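Local coordinates for flavin-nucleotide-binding protein (Azotobacter vinelandii, PDB 6RK0) that acts as a low-potential terminal oxidase, a flavocytochrome carrying FAD and haem b, associated with the iron-only nitrogenase, at the interface of chains A and B. Sequence-based numbering; all coordinates share one arbitrary frame. Chains: chain A/B, Uncharacterized protein.

Contacts 1 and 2 lie about 35 Å apart, measured between the centres of their C-alpha atoms, at two ends of the same A–B interface. The interface is two-fold symmetric, and the two contacts draw on largely equivalent residues with the chains exchanged: Ile100, Trp190 and Ile194 come from chain B in contact 1 and from chain A in contact 2, with Pro203 and Ile219 from the other chain. Contact 1 extends to the apolar patch around Phe222, contact 2 to the strand pairing of 192-200 with 204-205. The reciprocal packing of the C-terminal segments on the other subunit probably helps to hold a dimer together, as is common among relatives of pyridoxamine 5'-phosphate oxidase.

Contact 1: the interface of chains A and B. Residues chain A 141, 144, 203, 219, 222; chain B 98, 100, 107, 190, 194.
A:Ile219 and A:Phe222 take the end of B:Ile194 between them in an apolar patch of the two-fold interface, probably that of a dimer, of this split-barrel flavoprotein. B:Ile194, from strand 192-200, runs out straight at its second torsion (chi2 175°), which carries CD1 to 3.7 Å from the branch methyl CG2 of A:Ile219, in the 3-10 helix 217-221. CD1 of B:Ile194 also reaches CB and the ring carbon CD2 of A:Phe222, and the side chains of A:Ile219 and A:Phe222 both lie obliquely to that of B:Ile194. The phenyl ring of A:Phe222 also receives B:Leu98 over one face, where methyl CD2 sits 3.9 Å above the plane, displaced toward the rim. Beside this group, A:Ile141 and B:Ile100 meet tip to tip, their CD1 methyls 3.7 Å apart. B:Ile100 CD1 also meets A:Ile219 CG2, again tip to tip. B:Trp190 adds a peripheral contact, its benzo-ring carbon CH2 lying 3.8 Å from A:Pro203 CB.

The polar part centres on A:Glu144. Its CG, anti to the backbone N (chi1 -175°), packs on CZ of B:Phe107, and the bend at chi2 turns the carboxylate so that OE2 lies in plane at the edge of that ring, 3.9 Å from CZ. Carboxylate and phenyl planes are turned 63° apart, and the rim hydrogen at CZ would probably be mildly attracted to a charged oxygen. B:Phe107 is backed by its own chain, with B:Ile100 CA over the centre of one face, which should help to fix the ring. OE2 also touches methyl CG2 of B:Ile100, whose side chain crosses that of the glutamate at about a right angle.

Direct polar bonds between the chains are absent from this patch. Water 1 joins them instead, its O 2.6 Å from A:Glu144 OE2. On the other side, B:Trp190 O, a backbone carbonyl oxygen, lies 2.8 Å from the O of water 1.

Contact 2: the interface of chains A and B. Residues chain A 100, 190-194; chain B 202-205, 219.
A:Trp190 lies between B:Ile219 and B:Pro205 at an interface of two subunits of the pyridoxamine 5'-phosphate oxidase-like, split-barrel family. The side chain of B:Ile219 is extended at chi2 (177°), which sends its CD1 methyl to 3.4 Å from indole carbon CE3. On the opposite side of the ring plane, B:Pro205 CA approaches CZ2 to 3.5 Å, near the rim, and CB of that proline comes up to NE1 without offering it an acceptor. B:Pro203 crosses the indole at about a right angle, its CB 3.7 Å from CH2 at the tip of the benzo ring. An alanine in place of A:Trp190 would probably open a gap between these two prolines and B:Ile219, leaving the CD1 methyl of the isoleucine without its aromatic neighbour and free to turn.

The branch methyl CG2 of B:Ile219 faces away toward the strands of chain A. It packs 3.8 Å from A:Ile194 CD1 and, tip to tip, 4.0 Å from A:Ile100 CD1.

Backbone pairing probably helps to hold B:Pro203 and B:Pro205 against the indole. A:Gly192 and A:Val193, at the start of strand 192-200, form antiparallel bridges with B:Pro205 and B:Glu204 of the short strand 204-205. A:Val193 N donates to B:Glu204 O at 2.9 Å, and B:Glu204 N returns the bond to A:Val193 O at 2.8 Å. With B:Pro203 and B:Pro205 lacking an amide N-H, B:Glu204 supplies the donor of this stretch, while its side-chain CB rests near A:Val193 O.

Contact 1: the interface of chains A and B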
loop_
_atom_site.group_PDB
_atom_site.type_symbol
_atom_site.label_atom_id
_atom_site.label_comp_id
_atom_site.label_asym_id
_atom_site.label_seq_id
_atom_site.Cartn_x
_atom_site.Cartn_y
_atom_site.Cartn_z
ATOM N N ILE A 141 8.732 2.361 -18.491
ATOM C CA ILE A 141 10.001 2.783 -19.092
ATOM C C ILE A 141 9.733 3.010 -20.570
ATOM O O ILE A 141 9.511 2.038 -21.306
ATOM C CB ILE A 141 11.125 1.755 -18.907
ATOM C CG1 ILE A 141 11.424 1.476 -17.413
ATOM C CG2 ILE A 141 12.399 2.243 -19.623
ATOM C CD1 ILE A 141 12.210 0.223 -17.189
ATOM N N GLU A 144 10.834 0.575 -23.807
ATOM C CA GLU A 144 11.565 -0.557 -23.287
ATOM C C GLU A 144 11.191 -1.873 -23.959
ATOM O O GLU A 144 12.074 -2.711 -24.185
ATOM C CB GLU A 144 11.404 -0.634 -21.787
ATOM C CG GLU A 144 12.223 -1.709 -21.134
ATOM C CD GLU A 144 13.725 -1.448 -21.088
ATOM O OE1 GLU A 144 14.244 -0.411 -21.598
ATOM O OE2 GLU A 144 14.384 -2.365 -20.528
ATOM N N PRO A 203 19.945 3.572 -11.104
ATOM C CA PRO A 203 19.848 2.152 -11.453
ATOM C C PRO A 203 21.130 1.400 -11.171
ATOM O O PRO A 203 22.231 1.933 -11.283
ATOM C CB PRO A 203 19.512 2.169 -12.944
ATOM C CG PRO A 203 18.892 3.521 -13.162
ATOM C CD PRO A 203 19.662 4.438 -12.256
ATOM N N ILE A 219 15.644 4.503 -18.947
ATOM C CA ILE A 219 15.495 3.911 -17.609
ATOM C C ILE A 219 15.343 4.998 -16.560
ATOM O O ILE A 219 14.624 4.815 -15.565
ATOM C CB ILE A 219 16.714 3.000 -17.289
ATOM C CG1 ILE A 219 16.942 1.842 -18.276
ATOM C CG2 ILE A 219 16.623 2.437 -15.884
ATOM C CD1 ILE A 219 15.806 1.035 -18.606
ATOM N N PHE A 222 11.727 6.371 -15.389
ATOM C CA PHE A 222 10.811 5.726 -14.460
ATOM C C PHE A 222 10.708 6.573 -13.189
ATOM O O PHE A 222 11.728 6.978 -12.624
ATOM C CB PHE A 222 11.282 4.316 -14.127
ATOM C CG PHE A 222 10.552 3.726 -12.955
ATOM C CD1 PHE A 222 9.244 3.257 -13.078
ATOM C CD2 PHE A 222 11.124 3.735 -11.704
ATOM C CE1 PHE A 222 8.551 2.779 -11.989
ATOM C CE2 PHE A 222 10.428 3.227 -10.613
ATOM C CZ PHE A 222 9.152 2.762 -10.769
ATOM N N LEU B 98 12.285 -1.703 -8.921
ATOM C CA LEU B 98 11.795 -2.237 -10.184
ATOM C C LEU B 98 12.890 -3.104 -10.787
ATOM O O LEU B 98 14.035 -2.659 -10.930
ATOM C CB LEU B 98 11.432 -1.115 -11.150
ATOM C CG LEU B 98 10.844 -1.558 -12.499
ATOM C CD1 LEU B 98 9.547 -2.281 -12.335
ATOM C CD2 LEU B 98 10.693 -0.378 -13.436
ATOM N N ILE B 100 14.399 -4.998 -13.879
ATOM C CA ILE B 100 14.423 -4.909 -15.338
ATOM C C ILE B 100 15.193 -6.124 -15.855
ATOM O O ILE B 100 16.407 -6.242 -15.649
ATOM C CB ILE B 100 15.103 -3.602 -15.766
ATOM C CG1 ILE B 100 14.322 -2.372 -15.277
ATOM C CG2 ILE B 100 15.264 -3.557 -17.279
ATOM C CD1 ILE B 100 15.105 -1.123 -15.289
ATOM N N PHE B 107 10.424 -9.405 -15.995
ATOM C CA PHE B 107 10.391 -8.198 -15.187
ATOM C C PHE B 107 9.744 -8.521 -13.839
ATOM O O PHE B 107 8.972 -9.454 -13.684
ATOM C CB PHE B 107 9.593 -7.077 -15.867
ATOM C CG PHE B 107 10.423 -6.194 -16.795
ATOM C CD1 PHE B 107 11.214 -6.764 -17.794
ATOM C CD2 PHE B 107 10.418 -4.811 -16.674
ATOM C CE1 PHE B 107 11.951 -5.944 -18.670
ATOM C CE2 PHE B 107 11.173 -4.007 -17.536
ATOM C CZ PHE B 107 11.935 -4.600 -18.512
ATOM N N TRP B 190 20.052 -4.430 -21.629
ATOM C CA TRP B 190 20.564 -4.055 -20.317
ATOM C C TRP B 190 19.555 -4.457 -19.234
ATOM O O TRP B 190 18.393 -4.046 -19.288
ATOM C CB TRP B 190 20.751 -2.544 -20.281
ATOM C CG TRP B 190 21.426 -2.003 -19.054
ATOM C CD1 TRP B 190 22.772 -1.745 -18.906
ATOM C CD2 TRP B 190 20.806 -1.641 -17.810
ATOM N NE1 TRP B 190 23.025 -1.241 -17.658
ATOM C CE2 TRP B 190 21.838 -1.176 -16.950
ATOM C CE3 TRP B 190 19.475 -1.666 -17.336
ATOM C CZ2 TRP B 190 21.580 -0.719 -15.658
ATOM C CZ3 TRP B 190 19.246 -1.223 -16.050
ATOM C CH2 TRP B 190 20.283 -0.766 -15.221
ATOM N N ILE B 194 16.086 -0.746 -10.437
ATOM C CA ILE B 194 15.916 0.647 -10.017
ATOM C C ILE B 194 15.462 0.606 -8.560
ATOM O O ILE B 194 14.293 0.255 -8.296
ATOM C CB ILE B 194 14.901 1.437 -10.854
ATOM C CG1 ILE B 194 15.186 1.331 -12.360
ATOM C CG2 ILE B 194 14.894 2.889 -10.357
ATOM C CD1 ILE B 194 14.119 2.001 -13.185
HETATM O O HOH W 1 16.977 -2.063 -20.606
#

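Contact 2: the interface of chains A and B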
loop_
_atom_site.group_PDB
_atom_site.type_symbol
_atom_site.label_atom_id
_atom_site.label_comp_id
_atom_site.label_asym_id
_atom_site.label_seq_id
_atom_site.Cartn_x
_atom_site.Cartn_y
_atom_site.Cartn_z
ATOM N N ILE A 100 1.365 16.259 12.577
ATOM C CA ILE A 100 1.623 16.356 14.004
ATOM C C ILE A 100 0.787 17.514 14.546
ATOM O O ILE A 100 1.008 18.683 14.204
ATOM C CB ILE A 100 3.110 16.622 14.245
ATOM C CG1 ILE A 100 3.959 15.457 13.705
ATOM C CG2 ILE A 100 3.400 16.850 15.720
ATOM C CD1 ILE A 100 5.421 15.725 13.576
ATOM N N TRP A 190 4.510 21.892 19.606
ATOM C CA TRP A 190 4.890 22.141 18.222
ATOM C C TRP A 190 4.046 21.283 17.299
ATOM O O TRP A 190 4.007 20.054 17.448
ATOM C CB TRP A 190 6.365 21.776 18.071
ATOM C CG TRP A 190 6.957 22.132 16.728
ATOM C CD1 TRP A 190 7.636 23.258 16.425
ATOM C CD2 TRP A 190 6.877 21.376 15.501
ATOM N NE1 TRP A 190 8.016 23.245 15.095
ATOM C CE2 TRP A 190 7.568 22.094 14.503
ATOM C CE3 TRP A 190 6.321 20.136 15.157
ATOM C CZ2 TRP A 190 7.724 21.610 13.192
ATOM C CZ3 TRP A 190 6.469 19.669 13.848
ATOM C CH2 TRP A 190 7.137 20.419 12.890
ATOM N N ALA A 191 3.425 21.906 16.307
ATOM C CA ALA A 191 2.632 21.206 15.321
ATOM C C ALA A 191 3.258 21.408 13.953
ATOM O O ALA A 191 3.995 22.384 13.710
ATOM C CB ALA A 191 1.204 21.723 15.346
ATOM N N GLY A 192 2.951 20.509 13.023
ATOM C CA GLY A 192 3.515 20.645 11.690
ATOM C C GLY A 192 3.351 19.340 10.928
ATOM O O GLY A 192 2.520 18.503 11.285
ATOM N N VAL A 193 4.113 19.219 9.846
ATOM C CA VAL A 193 3.990 18.071 8.949
ATOM C C VAL A 193 5.389 17.554 8.645
ATOM O O VAL A 193 6.305 18.339 8.360
ATOM C CB VAL A 193 3.264 18.461 7.633
ATOM C CG1 VAL A 193 3.262 17.303 6.630
ATOM C CG2 VAL A 193 1.874 18.932 7.934
ATOM N N ILE A 194 5.535 16.233 8.660
ATOM C CA ILE A 194 6.745 15.589 8.158
ATOM C C ILE A 194 6.401 15.055 6.768
ATOM O O ILE A 194 5.670 14.051 6.663
ATOM C CB ILE A 194 7.258 14.456 9.052
ATOM C CG1 ILE A 194 7.488 14.898 10.478
ATOM C CG2 ILE A 194 8.522 13.886 8.396
ATOM C CD1 ILE A 194 7.858 13.763 11.405
ATOM N N PRO B 202 12.515 17.230 5.748
ATOM C CA PRO B 202 12.567 17.963 7.016
ATOM C C PRO B 202 11.183 18.416 7.436
ATOM O O PRO B 202 10.330 18.727 6.595
ATOM C CB PRO B 202 13.472 19.163 6.695
ATOM C CG PRO B 202 14.382 18.615 5.621
ATOM C CD PRO B 202 13.474 17.786 4.770
ATOM N N PRO B 203 10.934 18.506 8.736
ATOM C CA PRO B 203 9.600 18.906 9.201
ATOM C C PRO B 203 9.269 20.330 8.792
ATOM O O PRO B 203 10.132 21.205 8.739
ATOM C CB PRO B 203 9.698 18.767 10.720
ATOM C CG PRO B 203 10.831 17.873 10.982
ATOM C CD PRO B 203 11.823 18.139 9.853
ATOM N N GLU B 204 7.993 20.549 8.509
ATOM C CA GLU B 204 7.470 21.851 8.109
ATOM C C GLU B 204 6.557 22.363 9.191
ATOM O O GLU B 204 5.508 21.755 9.471
ATOM C CB GLU B 204 6.722 21.715 6.794
ATOM C CG GLU B 204 7.676 21.249 5.706
ATOM C CD GLU B 204 7.065 21.151 4.319
ATOM O OE1 GLU B 204 5.849 21.360 4.154
ATOM O OE2 GLU B 204 7.826 20.810 3.377
ATOM N N PRO B 205 6.932 23.434 9.862
ATOM C CA PRO B 205 6.142 23.879 11.015
ATOM C C PRO B 205 4.779 24.415 10.599
ATOM O O PRO B 205 4.622 25.089 9.573
ATOM C CB PRO B 205 6.999 24.992 11.640
ATOM C CG PRO B 205 7.788 25.538 10.441
ATOM C CD PRO B 205 8.115 24.279 9.626
ATOM N N ILE B 219 11.153 14.604 16.857
ATOM C CA ILE B 219 10.435 14.596 15.583
ATOM C C ILE B 219 11.319 14.074 14.471
ATOM O O ILE B 219 10.835 13.411 13.544
ATOM C CB ILE B 219 9.878 16.002 15.297
ATOM C CG1 ILE B 219 8.758 16.182 16.348
ATOM C CG2 ILE B 219 9.369 16.166 13.857
ATOM C CD1 ILE B 219 8.109 17.445 16.340
#